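Local coordinates for iron-regulated outer membrane protein (PDB 4B7O) that probably takes up iron across the meningococcal outer membrane as a TonB-dependent transporter, a barrel of antiparallel strands filled by an N-terminal plug, at residues K170-A174 with Q175-K179. Residues are numbered along the deposited sequence; the frame is centred on the assembly and turned at random.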
# COMPACT_ATOMS: atom_id res chain seq x y z
N LYS A 170 -2.42 11.33 -1.63
CA LYS A 170 -3.22 12.41 -1.12
C LYS A 170 -4.42 12.50 -2.01
O LYS A 170 -4.30 12.38 -3.25
CB LYS A 170 -2.50 13.75 -1.14
CG LYS A 170 -1.20 13.79 -0.36
CD LYS A 170 -0.64 15.19 -0.51
CE LYS A 170 0.81 15.22 -0.21
NZ LYS A 170 0.94 15.55 1.24
N THR A 171 -5.58 12.72 -1.39
CA THR A 171 -6.81 12.74 -2.13
C THR A 171 -6.88 14.04 -2.94
O THR A 171 -6.22 15.01 -2.60
CB THR A 171 -8.04 12.53 -1.19
OG1 THR A 171 -8.05 13.55 -0.18
CG2 THR A 171 -7.97 11.15 -0.54
N VAL A 172 -7.67 14.06 -3.99
CA VAL A 172 -7.80 15.26 -4.80
C VAL A 172 -8.54 16.39 -4.06
O VAL A 172 -9.28 16.16 -3.10
CB VAL A 172 -8.43 14.90 -6.18
CG1 VAL A 172 -9.67 14.09 -5.98
CG2 VAL A 172 -8.76 16.16 -6.97
N ASP A 173 -8.29 17.62 -4.51
CA ASP A 173 -8.74 18.89 -3.95
C ASP A 173 -9.38 19.65 -5.08
O ASP A 173 -9.02 19.46 -6.24
CB ASP A 173 -7.49 19.73 -3.62
CG ASP A 173 -7.05 19.57 -2.24
OD1 ASP A 173 -7.54 18.66 -1.54
OD2 ASP A 173 -6.21 20.38 -1.83
N ALA A 174 -10.23 20.59 -4.75
CA ALA A 174 -10.87 21.42 -5.73
C ALA A 174 -9.82 22.13 -6.57
O ALA A 174 -9.99 22.28 -7.78
CB ALA A 174 -11.78 22.44 -5.02
N GLN A 175 -8.76 22.59 -5.91
CA GLN A 175 -7.67 23.33 -6.54
C GLN A 175 -7.05 22.54 -7.73
O GLN A 175 -6.83 23.09 -8.79
CB GLN A 175 -6.62 23.74 -5.45
CG GLN A 175 -5.39 24.52 -5.92
CD GLN A 175 -5.72 25.73 -6.81
OE1 GLN A 175 -5.64 25.65 -8.06
NE2 GLN A 175 -6.13 26.84 -6.19
N ASP A 176 -6.74 21.26 -7.52
CA ASP A 176 -6.28 20.40 -8.59
C ASP A 176 -7.31 20.17 -9.71
O ASP A 176 -6.92 20.10 -10.89
CB ASP A 176 -5.87 19.07 -8.03
CG ASP A 176 -4.99 19.21 -6.83
OD1 ASP A 176 -4.00 20.02 -6.89
OD2 ASP A 176 -5.28 18.52 -5.81
N LEU A 177 -8.60 20.07 -9.36
CA LEU A 177 -9.58 19.85 -10.41
C LEU A 177 -9.83 21.12 -11.21
O LEU A 177 -10.19 21.07 -12.39
CB LEU A 177 -10.89 19.27 -9.85
CG LEU A 177 -10.82 17.76 -9.57
CD1 LEU A 177 -12.01 17.27 -8.78
CD2 LEU A 177 -10.76 17.01 -10.87
N LEU A 178 -9.59 22.26 -10.58
CA LEU A 178 -9.76 23.55 -11.25
C LEU A 178 -8.60 23.92 -12.18
O LEU A 178 -8.65 24.94 -12.87
CB LEU A 178 -9.95 24.66 -10.20
CG LEU A 178 -11.29 24.62 -9.46
CD1 LEU A 178 -11.15 25.47 -8.23
CD2 LEU A 178 -12.47 25.06 -10.30
N LYS A 179 -7.58 23.06 -12.21
CA LYS A 179 -6.31 23.37 -12.84
C LYS A 179 -6.40 23.80 -14.27
O LYS A 179 -5.65 24.69 -14.69
CB LYS A 179 -5.36 22.18 -12.80
CG LYS A 179 -3.93 22.53 -12.45
CD LYS A 179 -3.67 22.53 -10.95
CE LYS A 179 -2.27 22.00 -10.63
NZ LYS A 179 -1.90 22.19 -9.20
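Val172 lays its CG2 methyl against the branch point of Leu177, with CG2 to CG at 3.7 Å and the two side chains crossing at about a right angle. That methyl reaches the leucine because chi1 of Val172 is 50°, which leaves CG2 anti to the backbone N and beside the carbonyl carbon; Leu215 of barrel strand 212-223 touches both residues. Next along the chain, Asp176 OD2 turns back toward the peptide N of Asp173, but any hydrogen bond there is weak and doubtful, since that oxygen is not surely placed. The carboxylates of Asp173 and Asp176 lie near each other with their planes nearly parallel, 11° apart. Each has a lysine at hand that would probably offset their like charges: Lys254 on the barrel wall forms a salt bridge with Asp173 OD1, and Lys179 NZ approaches Asp176 OD1 at a long 3.8 Å. Here the chain leaves strand 166-171 of the plug sheet and enters the short helix 174-177, shortly before barrel strand 185-194. Asp173 holds the N-cap position, yet its side chain makes no capping bond. Phe206 of barrel strand 198-209 packs on Ala174, Leu177 and Leu178, while Lys744 near the C-terminus hydrogen-bonds to Leu177 O. In the first turn of the helix Asp173 O accepts Leu177 N at 3.2 Å, in the carbonyl plane, and one residue on Ala174 O takes Leu178 N at 2.8 Å, nearly in line with the C=O. The side chain of Leu178 comes back beside that carbonyl, CG 3.2 Å from Ala174 O.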